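Local structure of glycosyl hydrolases family 31 family protein (Aspergillus niger, 6DRU) at residues 80-85 with 96-102; 325-329 with 362-366; 492-496 with 654-658. The protein catalyses the hydrolytic release of alpha-xylose from the non-reducing terminal glucose of xyloglucan oligosaccharides, as a glycoside hydrolase of family 31. One frame throughout, in Å; residues are numbered along the deposited sequence.

How the contacts relate
The three contacts follow one another along the chain without overlapping, and none touches another. Contact 1 pairs two strands of a four-stranded antiparallel sheet, with a glycan mannose over one face, and its centre lies about 46 Å from that of contact 2 and about 45 Å from that of contact 3. Contact 2 belongs to the TIM barrel and is the one at the active site: Trp325 lines the xylose pocket, and the side chain of Pro326 is about 7 Å from that of the catalytic Asp395. Contact 3, its nearest atoms about 19 Å from contact 2, joins a barrel helix to a loop of the C-terminal domain, again beside an attached glycan.

Contact 1. Residues 80-85 with 96-102; sequences NIILRT and RLSFYRV. With MAN (alpha-D-mannopyranose), chain I.
Arg84 and Tyr100 meet on one face of the strand pair in a cation-pi contact, the guanidinium carbon CZ of Arg84 lying 4.9 Å from the centroid of the Tyr100 ring. The guanidinium does not lie flat on the ring. Its plane stands 74° from the ring plane, and the edge carrying NH1 is turned down onto the face, with Arg84 NH1 3.5 Å from Tyr100 CD1, toward the rim. The extended run from CG to NE carries the Arg84 group across the ring at about a right angle. O4 of a mannose of an attached glycan lies over one face of this guanidinium, toward its rim, while C6 of the same sugar approaches Tyr100 OH. Glu108, on strand 108-113 at the far side of strand 98-102, forms a salt bridge with Arg84 NH1 and so helps fix the arginine end.

Ile82 lies on the same face as Tyr100, and its CD1 reaches Val102 CG2 at 3.6 Å. The strands 81-85 and 98-102 are the two inner members of a four-stranded antiparallel sheet, flanked by 74-78 and 108-113. Ile82 and Tyr100 form a hydrogen-bonded pair, joined by Ile82 N to Tyr100 O and Tyr100 N to Ile82 O; Ile81 with Arg101 and Leu83 with Phe99 are non-hydrogen-bonded pairs. Beyond them, Arg84 N bonds to Ser98 O. Ser98 OG, placed between its own N and carbonyl carbon (chi1 61°), donates to a lone pair of Arg84 O at 2.6 Å.

Ile81, Leu83 and Phe99 occupy the opposite face. Ile81 CD1 comes within 4.2 Å of Phe99 CD1, and Leu83 CD1 is 4.3 Å from Phe99 CE1. Behind these side chains, Phe29 touches all three, and Ile220 of strand 216-222 packs on Phe99, bringing a neighbouring sheet against this apolar layer.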
loop_
_atom_site.group_PDB
_atom_site.type_symbol
_atom_site.label_atom_id
_atom_site.label_comp_id
_atom_site.label_asym_id
_atom_site.label_seq_id
_atom_site.Cartn_x
_atom_site.Cartn_y
_atom_site.Cartn_z
ATOM N N ASN A 80 25.008 -26.947 25.273
ATOM C CA ASN A 80 25.136 -26.063 26.421
ATOM C C ASN A 80 24.146 -24.906 26.386
ATOM O O ASN A 80 24.222 -24.015 27.238
ATOM C CB ASN A 80 26.572 -25.531 26.536
ATOM C CG ASN A 80 27.034 -24.777 25.294
ATOM O OD1 ASN A 80 26.232 -24.195 24.565
ATOM N ND2 ASN A 80 28.341 -24.782 25.056
ATOM N N ILE A 81 23.224 -24.896 25.424
ATOM C CA ILE A 81 22.195 -23.866 25.333
ATOM C C ILE A 81 20.875 -24.461 25.801
ATOM O O ILE A 81 20.576 -25.633 25.536
ATOM C CB ILE A 81 22.088 -23.293 23.904
ATOM C CG1 ILE A 81 21.254 -22.011 23.899
ATOM C CG2 ILE A 81 21.484 -24.298 22.939
ATOM C CD1 ILE A 81 21.207 -21.324 22.552
ATOM N N ILE A 82 20.100 -23.666 26.534
ATOM C CA ILE A 82 18.811 -24.091 27.065
ATOM C C ILE A 82 17.760 -23.067 26.669
ATOM O O ILE A 82 17.993 -21.857 26.751
ATOM C CB ILE A 82 18.856 -24.257 28.601
ATOM C CG1 ILE A 82 19.692 -25.478 28.990
ATOM C CG2 ILE A 82 17.455 -24.365 29.183
ATOM C CD1 ILE A 82 19.644 -25.794 30.472
ATOM N N LEU A 83 16.601 -23.558 26.240
ATOM C CA LEU A 83 15.449 -22.719 25.949
ATOM C C LEU A 83 14.432 -22.854 27.072
ATOM O O LEU A 83 14.151 -23.961 27.539
ATOM C CB LEU A 83 14.812 -23.111 24.614
ATOM C CG LEU A 83 13.317 -22.828 24.441
ATOM C CD1 LEU A 83 13.045 -21.341 24.257
ATOM C CD2 LEU A 83 12.752 -23.636 23.283
ATOM N N ARG A 84 13.891 -21.721 27.510
ATOM C CA ARG A 84 12.857 -21.692 28.539
ATOM C C ARG A 84 11.713 -20.814 28.050
ATOM O O ARG A 84 11.867 -19.594 27.938
ATOM C CB ARG A 84 13.411 -21.175 29.868
ATOM C CG ARG A 84 14.273 -22.180 30.615
ATOM C CD ARG A 84 14.413 -21.807 32.085
ATOM N NE ARG A 84 15.142 -22.823 32.838
ATOM C CZ ARG A 84 16.435 -22.751 33.138
ATOM N NH1 ARG A 84 17.152 -21.705 32.750
ATOM N NH2 ARG A 84 17.012 -23.726 33.826
ATOM N N THR A 85 10.574 -21.433 27.745
ATOM C CA THR A 85 9.376 -20.676 27.410
ATOM C C THR A 85 8.733 -20.159 28.691
ATOM O O THR A 85 8.585 -20.903 29.665
ATOM C CB THR A 85 8.386 -21.535 26.621
ATOM O OG1 THR A 85 7.961 -22.648 27.419
ATOM C CG2 THR A 85 9.025 -22.048 25.337
ATOM N N ARG A 96 6.637 -16.930 25.422
ATOM C CA ARG A 96 7.791 -16.052 25.300
ATOM C C ARG A 96 9.064 -16.882 25.382
ATOM O O ARG A 96 9.136 -17.844 26.151
ATOM C CB ARG A 96 7.784 -14.978 26.391
ATOM C CG ARG A 96 6.683 -13.948 26.225
ATOM C CD ARG A 96 7.078 -12.871 25.224
ATOM N NE ARG A 96 5.931 -12.072 24.806
ATOM C CZ ARG A 96 5.240 -12.286 23.691
ATOM N NH1 ARG A 96 5.584 -13.271 22.874
ATOM N NH2 ARG A 96 4.207 -11.512 23.389
ATOM N N LEU A 97 10.068 -16.508 24.595
ATOM C CA LEU A 97 11.296 -17.280 24.484
ATOM C C LEU A 97 12.421 -16.634 25.286
ATOM O O LEU A 97 12.527 -15.406 25.352
ATOM C CB LEU A 97 11.717 -17.424 23.019
ATOM C CG LEU A 97 10.655 -17.936 22.043
ATOM C CD1 LEU A 97 11.263 -18.174 20.669
ATOM C CD2 LEU A 97 10.002 -19.205 22.569
ATOM N N SER A 98 13.261 -17.476 25.889
ATOM C CA SER A 98 14.452 -17.036 26.602
ATOM C C SER A 98 15.530 -18.096 26.431
ATOM O O SER A 98 15.231 -19.294 26.431
ATOM C CB SER A 98 14.168 -16.794 28.088
ATOM O OG SER A 98 13.737 -17.980 28.730
ATOM N N PHE A 99 16.777 -17.654 26.288
ATOM C CA PHE A 99 17.894 -18.536 25.975
ATOM C C PHE A 99 18.996 -18.386 27.013
ATOM O O PHE A 99 19.441 -17.269 27.301
ATOM C CB PHE A 99 18.441 -18.243 24.575
ATOM C CG PHE A 99 17.452 -18.500 23.476
ATOM C CD1 PHE A 99 17.297 -19.773 22.950
ATOM C CD2 PHE A 99 16.668 -17.474 22.979
ATOM C CE1 PHE A 99 16.383 -20.015 21.941
ATOM C CE2 PHE A 99 15.751 -17.708 21.972
ATOM C CZ PHE A 99 15.609 -18.981 21.451
ATOM N N TYR A 100 19.437 -19.515 27.565
ATOM C CA TYR A 100 20.511 -19.558 28.544
ATOM C C TYR A 100 21.650 -20.431 28.035
ATOM O O TYR A 100 21.460 -21.303 27.183
ATOM C CB TYR A 100 20.020 -20.102 29.893
ATOM C CG TYR A 100 18.916 -19.298 30.539
ATOM C CD1 TYR A 100 17.591 -19.461 30.151
ATOM C CD2 TYR A 100 19.196 -18.386 31.549
ATOM C CE1 TYR A 100 16.579 -18.731 30.745
ATOM C CE2 TYR A 100 18.191 -17.652 32.149
ATOM C CZ TYR A 100 16.884 -17.828 31.743
ATOM O OH TYR A 100 15.879 -17.099 32.337
ATOM N N ARG A 101 22.843 -20.187 28.569
ATOM C CA ARG A 101 23.994 -21.054 28.357
ATOM C C ARG A 101 24.379 -21.726 29.668
ATOM O O ARG A 101 24.428 -21.077 30.717
ATOM C CB ARG A 101 25.195 -20.280 27.806
ATOM C CG ARG A 101 26.523 -20.987 28.057
ATOM C CD ARG A 101 27.662 -20.406 27.242
ATOM N NE ARG A 101 27.760 -18.956 27.369
ATOM C CZ ARG A 101 28.164 -18.328 28.467
ATOM N NH1 ARG A 101 28.502 -19.025 29.542
ATOM N NH2 ARG A 101 28.223 -17.003 28.494
ATOM N N VAL A 102 24.658 -23.023 29.601
ATOM C CA VAL A 102 25.143 -23.774 30.753
ATOM C C VAL A 102 26.660 -23.628 30.786
ATOM O O VAL A 102 27.361 -24.143 29.911
ATOM C CB VAL A 102 24.725 -25.247 30.685
ATOM C CG1 VAL A 102 25.457 -26.054 31.743
ATOM C CG2 VAL A 102 23.226 -25.376 30.853
HETATM C C1 MAN I . 16.019 -17.263 37.912
HETATM C C2 MAN I . 16.358 -18.336 38.922
HETATM C C3 MAN I . 17.034 -19.497 38.221
HETATM C C4 MAN I . 16.258 -19.917 36.989
HETATM C C5 MAN I . 15.864 -18.711 36.162
HETATM C C6 MAN I . 14.996 -19.165 35.010
HETATM O O2 MAN I . 15.185 -18.790 39.556
HETATM O O3 MAN I . 17.107 -20.588 39.109
HETATM O O4 MAN I . 17.063 -20.768 36.206
HETATM O O5 MAN I . 15.141 -17.795 36.951
HETATM O O6 MAN I . 13.731 -19.539 35.508
#

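Contact 2. Residues 325-329 with 362-366; sequences WPSVA and IRNYD
Ser327 and Ile362 pack closely where the end of strand 319-328 runs antiparallel to strand 360-364: Ser327 CB is 3.6 Å from Ile362 CD1. Ile362 CG1 sits between the backbone N and carbonyl carbon (chi1 49°), which lays that branch against Ser327, while the CG2 branch meets Ala329 CB at 3.9 Å. Val328 and Arg363 form the hydrogen-bonded pair. The bond from Arg363 N to Val328 O is nearly straight, whereas the one from Val328 N to Arg363 O, 2.8 Å long, bends to 137° at the hydrogen.

Just before Ser327, Pro326 O accepts a bond from N of Tyr365, the first residue past strand 360-364. The proline ring lies alongside the Asn364 amide, Pro326 CG being 3.7 Å from Asn364 ND2, and Pro326 CB reaches the edge of the Tyr365 ring at CD2, 3.8 Å away.

Packing between the segments is looser around Arg363. Its side chain packs instead on Tyr335 and Gln339 of helix 335-340, and its NH2 bonds to Asn408 and Tyr361 of a neighbouring subunit. Paired with TIM-barrel strand 319-328, strand 360-364 thus links a subunit interface to the region of the xylose pocket, which Trp325 lines. All three hydrogen bonds between the segments are main chain to main chain, so the side-chain hydroxyls are left to other partners: Ser327 OG to Gln292 and Tyr365 OH to His443.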
loop_
_atom_site.group_PDB
_atom_site.type_symbol
_atom_site.label_atom_id
_atom_site.label_comp_id
_atom_site.label_asym_id
_atom_site.label_seq_id
_atom_site.Cartn_x
_atom_site.Cartn_y
_atom_site.Cartn_z
ATOM N N TRP A 325 29.803 -6.065 -15.470
ATOM C CA TRP A 325 28.749 -5.406 -14.720
ATOM C C TRP A 325 27.408 -6.088 -14.978
ATOM O O TRP A 325 27.201 -6.675 -16.045
ATOM C CB TRP A 325 28.638 -3.924 -15.093
ATOM C CG TRP A 325 29.621 -3.042 -14.392
ATOM C CD1 TRP A 325 30.848 -3.394 -13.913
ATOM C CD2 TRP A 325 29.457 -1.650 -14.091
ATOM N NE1 TRP A 325 31.459 -2.309 -13.332
ATOM C CE2 TRP A 325 30.625 -1.225 -13.430
ATOM C CE3 TRP A 325 28.435 -0.723 -14.318
ATOM C CZ2 TRP A 325 30.800 0.086 -12.995
ATOM C CZ3 TRP A 325 28.610 0.578 -13.884
ATOM C CH2 TRP A 325 29.784 0.970 -13.229
ATOM N N PRO A 326 26.479 -6.036 -14.020
ATOM C CA PRO A 326 25.169 -6.667 -14.218
ATOM C C PRO A 326 24.210 -5.852 -15.070
ATOM O O PRO A 326 23.086 -6.309 -15.312
ATOM C CB PRO A 326 24.643 -6.805 -12.783
ATOM C CG PRO A 326 25.238 -5.641 -12.070
ATOM C CD PRO A 326 26.601 -5.424 -12.683
ATOM N N SER A 327 24.618 -4.677 -15.537
ATOM C CA SER A 327 23.731 -3.801 -16.284
ATOM C C SER A 327 23.620 -4.245 -17.737
ATOM O O SER A 327 24.580 -4.741 -18.337
ATOM C CB SER A 327 24.229 -2.356 -16.221
ATOM O OG SER A 327 25.575 -2.265 -16.649
ATOM N N VAL A 328 22.430 -4.053 -18.305
ATOM C CA VAL A 328 22.163 -4.352 -19.705
ATOM C C VAL A 328 21.496 -3.139 -20.333
ATOM O O VAL A 328 20.524 -2.608 -19.787
ATOM C CB VAL A 328 21.268 -5.596 -19.864
ATOM C CG1 VAL A 328 20.962 -5.848 -21.333
ATOM C CG2 VAL A 328 21.925 -6.812 -19.230
ATOM N N ALA A 329 22.015 -2.708 -21.478
ATOM C CA ALA A 329 21.469 -1.585 -22.221
ATOM C C ALA A 329 20.803 -2.090 -23.496
ATOM O O ALA A 329 20.971 -3.245 -23.899
ATOM C CB ALA A 329 22.563 -0.561 -22.546
ATOM N N ILE A 362 19.605 1.657 -17.945
ATOM C CA ILE A 362 19.898 0.233 -18.042
ATOM C C ILE A 362 18.946 -0.562 -17.155
ATOM O O ILE A 362 18.167 -0.010 -16.376
ATOM C CB ILE A 362 21.361 -0.074 -17.668
ATOM C CG1 ILE A 362 21.728 0.604 -16.345
ATOM C CG2 ILE A 362 22.295 0.389 -18.769
ATOM C CD1 ILE A 362 21.493 -0.247 -15.105
ATOM N N ARG A 363 19.032 -1.886 -17.290
ATOM C CA ARG A 363 18.319 -2.836 -16.446
ATOM C C ARG A 363 19.305 -3.894 -15.974
ATOM O O ARG A 363 20.083 -4.418 -16.776
ATOM C CB ARG A 363 17.163 -3.502 -17.204
ATOM C CG ARG A 363 16.221 -2.538 -17.902
ATOM C CD ARG A 363 15.652 -3.154 -19.174
ATOM N NE ARG A 363 14.896 -2.181 -19.957
ATOM C CZ ARG A 363 13.577 -2.030 -19.891
ATOM N NH1 ARG A 363 12.856 -2.795 -19.081
ATOM N NH2 ARG A 363 12.977 -1.114 -20.639
ATOM N N ASN A 364 19.274 -4.205 -14.681
ATOM C CA ASN A 364 20.124 -5.258 -14.143
ATOM C C ASN A 364 19.549 -6.626 -14.481
ATOM O O ASN A 364 18.336 -6.841 -14.409
ATOM C CB ASN A 364 20.266 -5.120 -12.628
ATOM C CG ASN A 364 21.436 -4.246 -12.229
ATOM O OD1 ASN A 364 21.903 -3.414 -13.007
ATOM N ND2 ASN A 364 21.922 -4.433 -11.007
ATOM N N TYR A 365 20.427 -7.555 -14.851
ATOM C CA TYR A 365 19.985 -8.921 -15.067
ATOM C C TYR A 365 19.564 -9.542 -13.737
ATOM O O TYR A 365 19.987 -9.114 -12.659
ATOM C CB TYR A 365 21.086 -9.750 -15.737
ATOM C CG TYR A 365 21.938 -10.570 -14.792
ATOM C CD1 TYR A 365 21.927 -11.958 -14.856
ATOM C CD2 TYR A 365 22.746 -9.964 -13.834
ATOM C CE1 TYR A 365 22.695 -12.722 -14.000
ATOM C CE2 TYR A 365 23.517 -10.722 -12.968
ATOM C CZ TYR A 365 23.487 -12.101 -13.058
ATOM O OH TYR A 365 24.251 -12.867 -12.207
ATOM N N ASP A 366 18.717 -10.562 -13.817
ATOM C CA ASP A 366 18.104 -11.150 -12.627
ATOM C C ASP A 366 18.959 -12.318 -12.150
ATOM O O ASP A 366 18.822 -13.442 -12.637
ATOM C CB ASP A 366 16.676 -11.588 -12.928
ATOM C CG ASP A 366 15.915 -11.988 -11.681
ATOM O OD1 ASP A 366 16.445 -11.784 -10.569
ATOM O OD2 ASP A 366 14.789 -12.513 -11.815
#

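Contact 3. Residues 492-496 with 654-658; sequences WDTLA and VTLPN. With NAG (2-acetamido-2-deoxy-beta-D-glucopyranose), chain E; NAG (2-acetamido-2-deoxy-beta-D-glucopyranose), chain B.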
loop_
_atom_site.group_PDB
_atom_site.type_symbol
_atom_site.label_atom_id
_atom_site.label_comp_id
_atom_site.label_asym_id
_atom_site.label_seq_id
_atom_site.Cartn_x
_atom_site.Cartn_y
_atom_site.Cartn_z
ATOM N N TRP A 492 44.992 9.417 4.088
ATOM C CA TRP A 492 45.525 8.681 5.231
ATOM C C TRP A 492 44.414 8.131 6.116
ATOM O O TRP A 492 44.498 6.989 6.584
ATOM C CB TRP A 492 46.468 9.571 6.039
ATOM C CG TRP A 492 47.807 9.726 5.405
ATOM C CD1 TRP A 492 48.260 10.795 4.690
ATOM C CD2 TRP A 492 48.874 8.770 5.417
ATOM N NE1 TRP A 492 49.546 10.566 4.261
ATOM C CE2 TRP A 492 49.945 9.329 4.693
ATOM C CE3 TRP A 492 49.028 7.495 5.975
ATOM C CZ2 TRP A 492 51.153 8.659 4.511
ATOM C CZ3 TRP A 492 50.227 6.832 5.791
ATOM C CH2 TRP A 492 51.273 7.415 5.066
ATOM N N ASP A 493 43.368 8.925 6.358
ATOM C CA ASP A 493 42.296 8.481 7.242
ATOM C C ASP A 493 41.611 7.230 6.710
ATOM O O ASP A 493 41.171 6.382 7.496
ATOM C CB ASP A 493 41.277 9.604 7.439
ATOM C CG ASP A 493 40.207 9.250 8.455
ATOM O OD1 ASP A 493 40.545 8.655 9.501
ATOM O OD2 ASP A 493 39.024 9.572 8.210
ATOM N N THR A 494 41.516 7.093 5.386
ATOM C CA THR A 494 40.861 5.926 4.805
ATOM C C THR A 494 41.621 4.645 5.126
ATOM O O THR A 494 41.012 3.609 5.416
ATOM C CB THR A 494 40.725 6.102 3.294
ATOM O OG1 THR A 494 39.869 7.216 3.014
ATOM C CG2 THR A 494 40.147 4.856 2.662
ATOM N N LEU A 495 42.953 4.698 5.085
ATOM C CA LEU A 495 43.740 3.505 5.374
ATOM C C LEU A 495 43.482 2.995 6.786
ATOM O O LEU A 495 43.483 1.781 7.017
ATOM C CB LEU A 495 45.225 3.804 5.168
ATOM C CG LEU A 495 46.241 2.814 5.740
ATOM C CD1 LEU A 495 46.213 1.517 4.960
ATOM C CD2 LEU A 495 47.634 3.418 5.726
ATOM N N ALA A 496 43.235 3.903 7.735
ATOM C CA ALA A 496 42.977 3.487 9.108
ATOM C C ALA A 496 41.608 2.835 9.265
ATOM O O ALA A 496 41.450 1.922 10.085
ATOM C CB ALA A 496 43.100 4.686 10.049
ATOM N N VAL A 654 50.855 1.689 9.607
ATOM C CA VAL A 654 51.105 3.096 9.899
ATOM C C VAL A 654 50.104 3.932 9.112
ATOM O O VAL A 654 50.088 3.900 7.877
ATOM C CB VAL A 654 52.549 3.489 9.558
ATOM C CG1 VAL A 654 52.723 4.997 9.648
ATOM C CG2 VAL A 654 53.522 2.787 10.490
ATOM N N THR A 655 49.266 4.683 9.826
ATOM C CA THR A 655 48.171 5.426 9.217
ATOM C C THR A 655 48.385 6.935 9.265
ATOM O O THR A 655 47.421 7.698 9.149
ATOM C CB THR A 655 46.852 5.062 9.898
ATOM O OG1 THR A 655 46.865 5.548 11.247
ATOM C CG2 THR A 655 46.666 3.552 9.912
ATOM N N LEU A 656 49.625 7.383 9.427
ATOM C CA LEU A 656 49.932 8.804 9.470
ATOM C C LEU A 656 51.178 9.085 8.646
ATOM O O LEU A 656 52.068 8.231 8.547
ATOM C CB LEU A 656 50.144 9.298 10.909
ATOM C CG LEU A 656 48.899 9.359 11.792
ATOM C CD1 LEU A 656 49.270 9.810 13.195
ATOM C CD2 LEU A 656 47.860 10.290 11.182
ATOM N N PRO A 657 51.272 10.269 8.053
ATOM C CA PRO A 657 52.457 10.615 7.267
ATOM C C PRO A 657 53.572 11.163 8.144
ATOM O O PRO A 657 53.351 11.637 9.260
ATOM C CB PRO A 657 51.935 11.691 6.311
ATOM C CG PRO A 657 50.878 12.382 7.107
ATOM C CD PRO A 657 50.246 11.327 7.994
ATOM N N ASN A 658 54.790 11.085 7.607
ATOM C CA ASN A 658 55.994 11.581 8.271
ATOM C C ASN A 658 56.133 10.966 9.668
ATOM O O ASN A 658 56.009 11.629 10.698
ATOM C CB ASN A 658 55.974 13.114 8.330
ATOM C CG ASN A 658 57.312 13.705 8.731
ATOM O OD1 ASN A 658 58.368 13.176 8.382
ATOM N ND2 ASN A 658 57.274 14.809 9.468
HETATM C C1 NAG E . 39.370 10.095 13.031
HETATM C C2 NAG E . 38.199 10.998 13.355
HETATM C C3 NAG E . 37.725 11.761 12.173
HETATM C C4 NAG E . 38.878 12.426 11.454
HETATM C C5 NAG E . 39.966 11.418 11.166
HETATM C C6 NAG E . 41.146 12.108 10.516
HETATM C C7 NAG E . 36.735 10.310 15.217
HETATM C C8 NAG E . 35.590 9.466 15.735
HETATM N N2 NAG E . 37.128 10.211 13.858
HETATM O O3 NAG E . 36.760 12.701 12.586
HETATM O O4 NAG E . 38.417 12.965 10.239
HETATM O O5 NAG E . 40.377 10.820 12.369
HETATM O O6 NAG E . 41.640 13.110 11.378
HETATM O O7 NAG E . 37.319 11.070 15.963
HETATM C C1 NAG B . 42.331 6.558 15.674
HETATM C C2 NAG B . 42.900 7.382 14.535
HETATM C C3 NAG B . 42.192 8.673 14.353
HETATM C C4 NAG B . 40.698 8.455 14.298
HETATM C C5 NAG B . 40.263 7.701 15.533
HETATM C C6 NAG B . 38.763 7.486 15.500
HETATM C C7 NAG B . 45.262 7.075 13.917
HETATM C C8 NAG B . 46.729 7.335 14.175
HETATM N N2 NAG B . 44.278 7.627 14.778
HETATM O O3 NAG B . 42.659 9.293 13.177
HETATM O O4 NAG B . 40.034 9.694 14.239
HETATM O O5 NAG B . 40.932 6.464 15.558
HETATM O O6 NAG B . 38.471 6.111 15.605
HETATM O O7 NAG B . 44.927 6.388 12.973
#
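Pro657 packs against one face of the Trp492 indole where the first turn of helix 492-508, in the TIM-barrel domain of this family 31 enzyme, meets a loop of the C-terminal domain. From the backbone, Trp492 CB lies 3.8 Å from Thr655 O. With CG anti to the carbonyl carbon (chi1 -77°), the indole extends over the loop. Its five-membered ring receives a CH-pi contact: Pro657 CD is 3.7 Å from the ring centroid and almost on the normal, with CG, CD1 and CD2 all near it. Across this ring NE1 and CE2 meet the proline at CB, with Trp492 NE1 3.3 Å from Pro657 CB. Along the six-membered ring, CZ2 also meets Pro657 CB, and CE3 approaches the peptide joining Thr655 to Leu656, Trp492 CE3 lying 3.4 Å from Thr655 C. At the far end CH2 and CZ3 pass over Leu656 O, and CZ3 has Val654 O near the ring plane.

One helical turn on, Leu495 CD2 touches Val654 O and Ala496 CB meets Thr655 CG2 at 3.7 Å. Leu540 and Arg543 of helix 535-548 pack on the indole too, so a second barrel helix shares this domain junction. An attached glycan borders it, Asp493 lying beside one of its sugars. Thr655 directs its methyl to the helix, and its OG1 donates a hydrogen bond to O7 of an N-acetylglucosamine 2.7 Å away.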